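Local structure of SnoaL-like polyketide cyclase (Agrobacterium tumefaciens str. C58, 3EHC) at residues E61-V66 with A73-F78; F77-P82 with R95-E100. The protein is of unknown function but may act as a polyketide cyclase of the SnoaL-like type. One frame throughout, in Å; residues are numbered along the deposited sequence.

Contact 1. Residues E61-V66 with A73-F78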
loop_
_atom_site.group_PDB
_atom_site.type_symbol
_atom_site.label_atom_id
_atom_site.label_comp_id
_atom_site.label_asym_id
_atom_site.label_seq_id
_atom_site.Cartn_x
_atom_site.Cartn_y
_atom_site.Cartn_z
ATOM N N GLU B 61 -13.666 -0.472 4.763
ATOM C CA GLU B 61 -13.975 0.900 4.495
ATOM C C GLU B 61 -12.775 1.522 3.794
ATOM O O GLU B 61 -11.699 1.543 4.361
ATOM C CB GLU B 61 -14.185 1.566 5.847
ATOM C CG GLU B 61 -14.549 3.038 5.820
ATOM C CD GLU B 61 -15.984 3.281 6.198
ATOM O OE1 GLU B 61 -16.556 2.475 6.978
ATOM O OE2 GLU B 61 -16.530 4.289 5.711
ATOM N N ALA B 62 -12.971 2.030 2.575
ATOM C CA ALA B 62 -11.920 2.680 1.795
ATOM C C ALA B 62 -11.822 4.167 2.150
ATOM O O ALA B 62 -12.802 4.871 2.078
ATOM C CB ALA B 62 -12.206 2.508 0.307
ATOM N N GLU B 63 -10.633 4.606 2.560
ATOM C CA GLU B 63 -10.342 6.027 2.770
ATOM C C GLU B 63 -10.067 6.704 1.430
ATOM O O GLU B 63 -10.622 7.760 1.136
ATOM C CB GLU B 63 -9.134 6.210 3.711
ATOM C CG GLU B 63 -8.716 7.681 3.952
ATOM C CD GLU B 63 -7.456 7.831 4.776
ATOM O OE1 GLU B 63 -7.284 7.068 5.738
ATOM O OE2 GLU B 63 -6.644 8.737 4.481
ATOM N N ILE B 64 -9.209 6.086 0.628
ATOM C CA ILE B 64 -8.780 6.642 -0.669
ATOM C C ILE B 64 -8.980 5.568 -1.710
ATOM O O ILE B 64 -8.648 4.424 -1.457
ATOM C CB ILE B 64 -7.281 7.091 -0.743
ATOM C CG1 ILE B 64 -6.892 8.003 0.426
ATOM C CG2 ILE B 64 -7.030 7.768 -2.121
ATOM C CD1 ILE B 64 -5.415 8.156 0.643
ATOM N N LEU B 65 -9.579 5.943 -2.836
ATOM C CA LEU B 65 -9.699 5.108 -4.025
ATOM C C LEU B 65 -9.118 5.875 -5.243
ATOM O O LEU B 65 -9.459 7.044 -5.469
ATOM C CB LEU B 65 -11.161 4.774 -4.356
ATOM C CG LEU B 65 -12.039 3.922 -3.450
ATOM C CD1 LEU B 65 -13.406 3.760 -4.139
ATOM C CD2 LEU B 65 -11.376 2.563 -3.136
ATOM N N VAL B 66 -8.225 5.218 -5.990
ATOM C CA VAL B 66 -7.714 5.735 -7.249
ATOM C C VAL B 66 -7.897 4.645 -8.306
ATOM O O VAL B 66 -7.504 3.490 -8.110
ATOM C CB VAL B 66 -6.225 6.095 -7.215
ATOM C CG1 VAL B 66 -5.906 6.972 -8.420
ATOM C CG2 VAL B 66 -5.801 6.778 -5.907
ATOM N N ALA B 73 -6.599 1.173 -6.960
ATOM C CA ALA B 73 -5.782 1.160 -5.751
ATOM C C ALA B 73 -6.642 1.707 -4.606
ATOM O O ALA B 73 -7.282 2.771 -4.755
ATOM C CB ALA B 73 -4.556 2.009 -5.956
ATOM N N ALA B 74 -6.660 0.985 -3.479
ATOM C CA ALA B 74 -7.435 1.383 -2.287
ATOM C C ALA B 74 -6.540 1.518 -1.053
ATOM O O ALA B 74 -5.675 0.679 -0.820
ATOM C CB ALA B 74 -8.563 0.366 -2.017
ATOM N N ARG B 75 -6.725 2.602 -0.293
ATOM C CA ARG B 75 -6.287 2.666 1.094
ATOM C C ARG B 75 -7.510 2.357 1.951
ATOM O O ARG B 75 -8.445 3.131 1.989
ATOM C CB ARG B 75 -5.715 4.031 1.446
ATOM C CG ARG B 75 -5.355 4.193 2.902
ATOM C CD ARG B 75 -4.795 5.617 3.071
ATOM N NE ARG B 75 -4.741 6.057 4.451
ATOM C CZ ARG B 75 -3.767 5.712 5.289
ATOM N NH1 ARG B 75 -2.743 4.943 4.901
ATOM N NH2 ARG B 75 -3.794 6.177 6.500
ATOM N N LEU B 76 -7.466 1.207 2.620
ATOM C CA LEU B 76 -8.498 0.724 3.509
ATOM C C LEU B 76 -8.001 0.927 4.928
ATOM O O LEU B 76 -6.838 0.626 5.225
ATOM C CB LEU B 76 -8.690 -0.780 3.302
ATOM C CG LEU B 76 -9.020 -1.239 1.883
ATOM C CD1 LEU B 76 -8.877 -2.758 1.691
ATOM C CD2 LEU B 76 -10.405 -0.761 1.641
ATOM N N PHE B 77 -8.902 1.395 5.789
ATOM C CA PHE B 77 -8.648 1.636 7.179
ATOM C C PHE B 77 -9.462 0.634 8.023
ATOM O O PHE B 77 -10.665 0.431 7.788
ATOM C CB PHE B 77 -9.016 3.087 7.523
ATOM C CG PHE B 77 -9.014 3.356 8.999
ATOM C CD1 PHE B 77 -7.825 3.278 9.715
ATOM C CD2 PHE B 77 -10.206 3.629 9.683
ATOM C CE1 PHE B 77 -7.794 3.488 11.069
ATOM C CE2 PHE B 77 -10.189 3.851 11.071
ATOM C CZ PHE B 77 -8.980 3.772 11.762
ATOM N N PHE B 78 -8.765 -0.024 8.953
ATOM C CA PHE B 78 -9.366 -1.000 9.864
ATOM C C PHE B 78 -9.234 -0.553 11.292
ATOM O O PHE B 78 -8.201 -0.026 11.699
ATOM C CB PHE B 78 -8.700 -2.363 9.716
ATOM C CG PHE B 78 -8.895 -2.981 8.376
ATOM C CD1 PHE B 78 -10.036 -3.718 8.099
ATOM C CD2 PHE B 78 -7.908 -2.836 7.371
ATOM C CE1 PHE B 78 -10.216 -4.293 6.840
ATOM C CE2 PHE B 78 -8.052 -3.413 6.136
ATOM C CZ PHE B 78 -9.198 -4.143 5.854
HETATM O O HOH W 1 -11.089 -1.384 5.740
HETATM O O HOH W 2 -6.024 7.765 8.254
#
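Glu63 and Arg75 carry the ionic part of this contact, their side chains lying side by side and pointing the same way. Arg75 NE donates to Glu63 OE1 at 3.0 Å, part of a salt bridge, and lies well above the carboxylate plane; carboxylate and guanidinium planes are 84° apart. The Arg75 chain is extended as far as NE, chi3 164°, which carries NE out to the carboxylate. Water 2 donates to Glu63 OE1 and accepts from Arg75 NH2, while NH1 bonds to His101. The bonds to OE1 hold in one of two conformers of Glu63.

The backbone bonds show where the pairing changes. Val66 and Ala73 exchange two bonds, Val66 N to Ala73 O at 2.9 Å and Ala73 N to Val66 O at 2.7 Å. Arg75 O, by contrast, receives two N-H groups, a short bond from Glu63 N at 2.7 Å and a weak one from Ile64 N at 3.3 Å. Beyond them, Phe77 N reaches Glu61 O.

Apolar packing splits between two faces. Leu65 CD2 touches Ala74 CB at 3.7 Å and Ala62 CB meets Leu76 CD2; Tyr9 of helix 5-17 packs on Leu65, Ala74 and Leu76. Across the sheet, Ile64 CD1 lies 3.6 Å from Arg75 CD, and Trp115 of the second subunit packs on both residues. Two residues of one strand, Glu63 and Ile64, stand opposite the single Arg75, the signature of a classic beta bulge, here in the antiparallel hairpin of strands 62-67 and 71-80.

Contact 2. Residues F77-P82 with R95-E100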
loop_
_atom_site.group_PDB
_atom_site.type_symbol
_atom_site.label_atom_id
_atom_site.label_comp_id
_atom_site.label_asym_id
_atom_site.label_seq_id
_atom_site.Cartn_x
_atom_site.Cartn_y
_atom_site.Cartn_z
ATOM N N PHE B 77 -8.902 1.395 5.789
ATOM C CA PHE B 77 -8.648 1.636 7.179
ATOM C C PHE B 77 -9.462 0.634 8.023
ATOM O O PHE B 77 -10.665 0.431 7.788
ATOM C CB PHE B 77 -9.016 3.087 7.523
ATOM C CG PHE B 77 -9.014 3.356 8.999
ATOM C CD1 PHE B 77 -7.825 3.278 9.715
ATOM C CD2 PHE B 77 -10.206 3.629 9.683
ATOM C CE1 PHE B 77 -7.794 3.488 11.069
ATOM C CE2 PHE B 77 -10.189 3.851 11.071
ATOM C CZ PHE B 77 -8.980 3.772 11.762
ATOM N N PHE B 78 -8.765 -0.024 8.953
ATOM C CA PHE B 78 -9.366 -1.000 9.864
ATOM C C PHE B 78 -9.234 -0.553 11.292
ATOM O O PHE B 78 -8.201 -0.026 11.699
ATOM C CB PHE B 78 -8.700 -2.363 9.716
ATOM C CG PHE B 78 -8.895 -2.981 8.376
ATOM C CD1 PHE B 78 -10.036 -3.718 8.099
ATOM C CD2 PHE B 78 -7.908 -2.836 7.371
ATOM C CE1 PHE B 78 -10.216 -4.293 6.840
ATOM C CE2 PHE B 78 -8.052 -3.413 6.136
ATOM C CZ PHE B 78 -9.198 -4.143 5.854
ATOM N N ASP B 79 -10.315 -0.760 12.032
ATOM C CA ASP B 79 -10.401 -0.514 13.452
ATOM C C ASP B 79 -11.173 -1.716 14.019
ATOM O O ASP B 79 -12.385 -1.788 13.924
ATOM C CB ASP B 79 -11.136 0.818 13.663
ATOM C CG ASP B 79 -11.145 1.293 15.110
ATOM O OD1 ASP B 79 -10.633 0.593 16.002
ATOM O OD2 ASP B 79 -11.666 2.409 15.344
ATOM N N CYS B 80 -10.442 -2.692 14.537
ATOM C CA CYS B 80 -10.991 -4.014 14.770
ATOM C C CYS B 80 -10.267 -4.740 15.914
ATOM O O CYS B 80 -9.337 -4.182 16.511
ATOM C CB CYS B 80 -10.945 -4.795 13.462
ATOM S SG CYS B 80 -9.315 -4.990 12.828
ATOM N N THR B 81 -10.708 -5.969 16.208
ATOM C CA THR B 81 -10.332 -6.677 17.421
ATOM C C THR B 81 -9.992 -8.142 17.080
ATOM O O THR B 81 -10.822 -9.033 17.201
ATOM C CB THR B 81 -11.484 -6.527 18.494
ATOM O OG1 THR B 81 -12.051 -5.199 18.468
ATOM C CG2 THR B 81 -11.013 -6.807 19.894
ATOM N N PRO B 82 -8.747 -8.382 16.634
ATOM C CA PRO B 82 -8.269 -9.744 16.374
ATOM C C PRO B 82 -8.341 -10.541 17.651
ATOM O O PRO B 82 -7.893 -10.049 18.675
ATOM C CB PRO B 82 -6.829 -9.522 15.934
ATOM C CG PRO B 82 -6.773 -8.135 15.457
ATOM C CD PRO B 82 -7.716 -7.379 16.339
ATOM N N ARG B 95 -8.227 -4.061 20.650
ATOM C CA ARG B 95 -8.616 -3.251 19.505
ATOM C C ARG B 95 -7.428 -2.492 18.909
ATOM O O ARG B 95 -6.679 -1.820 19.635
ATOM C CB ARG B 95 -9.688 -2.234 19.912
ATOM C CG ARG B 95 -10.079 -1.281 18.779
ATOM C CD ARG B 95 -11.330 -0.488 19.112
ATOM N NE ARG B 95 -12.487 -1.344 18.843
ATOM C CZ ARG B 95 -13.431 -1.121 17.923
ATOM N NH1 ARG B 95 -13.394 -0.015 17.183
ATOM N NH2 ARG B 95 -14.454 -1.985 17.764
ATOM N N VAL B 96 -7.258 -2.585 17.590
ATOM C CA VAL B 96 -6.106 -1.988 16.928
ATOM C C VAL B 96 -6.572 -1.350 15.636
ATOM O O VAL B 96 -7.568 -1.752 15.067
ATOM C CB VAL B 96 -4.961 -3.031 16.660
ATOM C CG1 VAL B 96 -4.234 -3.476 18.000
ATOM C CG2 VAL B 96 -5.488 -4.231 15.879
ATOM N N GLN B 97 -5.871 -0.301 15.215
ATOM C CA GLN B 97 -6.150 0.390 13.972
ATOM C C GLN B 97 -4.940 0.248 13.040
ATOM O O GLN B 97 -3.798 0.445 13.442
ATOM C CB GLN B 97 -6.449 1.874 14.176
ATOM C CG GLN B 97 -7.694 2.178 14.976
ATOM C CD GLN B 97 -7.421 2.044 16.444
ATOM O OE1 GLN B 97 -6.359 2.433 16.893
ATOM N NE2 GLN B 97 -8.357 1.462 17.195
ATOM N N PHE B 98 -5.198 -0.124 11.808
ATOM C CA PHE B 98 -4.143 -0.232 10.821
ATOM C C PHE B 98 -4.734 -0.121 9.436
ATOM O O PHE B 98 -5.913 -0.377 9.230
ATOM C CB PHE B 98 -3.429 -1.581 10.948
ATOM C CG PHE B 98 -4.339 -2.764 10.804
ATOM C CD1 PHE B 98 -5.018 -3.263 11.894
ATOM C CD2 PHE B 98 -4.501 -3.388 9.587
ATOM C CE1 PHE B 98 -5.864 -4.328 11.768
ATOM C CE2 PHE B 98 -5.336 -4.465 9.467
ATOM C CZ PHE B 98 -6.022 -4.939 10.559
ATOM N N CYS B 99 -3.901 0.251 8.476
ATOM C CA CYS B 99 -4.358 0.355 7.099
ATOM C C CYS B 99 -3.789 -0.759 6.243
ATOM O O CYS B 99 -2.801 -1.401 6.598
ATOM C CB CYS B 99 -3.981 1.704 6.510
ATOM S SG CYS B 99 -4.891 3.052 7.197
ATOM N N GLU B 100 -4.456 -0.975 5.117
ATOM C CA GLU B 100 -4.008 -1.875 4.066
ATOM C C GLU B 100 -4.008 -1.063 2.762
ATOM O O GLU B 100 -4.973 -0.348 2.473
ATOM C CB GLU B 100 -4.962 -3.050 3.922
ATOM C CG GLU B 100 -4.499 -4.121 2.927
ATOM C CD GLU B 100 -5.592 -5.150 2.599
ATOM O OE1 GLU B 100 -6.619 -5.197 3.306
ATOM O OE2 GLU B 100 -5.416 -5.922 1.628
#
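Phe78 packs against Phe98 across an antiparallel hydrogen-bonded pair. The rings are near parallel, planes at 23°, but slid apart to a centroid separation of 5.3 Å and barely overlap. The closer fit is a CH-pi contact: Phe78 CB sits 3.9 Å from the Phe98 ring centroid, over its face. Chi1 of Phe98, 58°, sets CG between the backbone N and the carbonyl carbon. The ring also meets Cys80, whose SG lies 3.7 Å from Phe98 CE1, oblique to the ring. Phe98 O and Glu100 OE1 lie at the edge of the Phe78 ring; the other carboxylate oxygen, OE2, bonds to Ser116. Phe60 meets Phe78 edge-to-face, and Ile123 of helix 120-127 touches Phe98.

Asp79 and Gln97 lie on the opposite face, and the loop residue Arg95 brings its guanidinium to Asp79. Its NH1 forms a salt bridge to Asp79 OD1 at 3.1 Å, a weak hydrogen bond with an angle of only 122°. Gln97 NE2 gives the same oxygen a nearly straight bond of 2.7 Å, from above the carboxylate plane. OD1 thus takes one strong bond and one weak one.

Reciprocal backbone bonds at Phe78-Phe98 and Cys80-Val96 confirm antiparallel pairing of strands 71-80 and 96-107 in the curved sheet of the NTF2-like fold.

Strand 71-80 is common to both contacts: contact 1 pairs it with strand 62-67, contact 2 with strand 96-107, and Phe77 and Phe78 belong to both. The centres lie about 13 Å apart. They meet directly where Leu76 O of contact 1 approaches Glu100 N of contact 2 at 2.9 Å, a probable hydrogen bond. In one of the two conformers of Cys99, its SG also packs against Arg75 NH2 at 3.4 Å. Contact 1 lies toward the second subunit, which packs on Ile64, Val66, Ala73 and Arg75, whereas no other chain of the assembly touches contact 2. Together they join three successive strands of the mixed sheet, with strand 62-67 outermost within the chain.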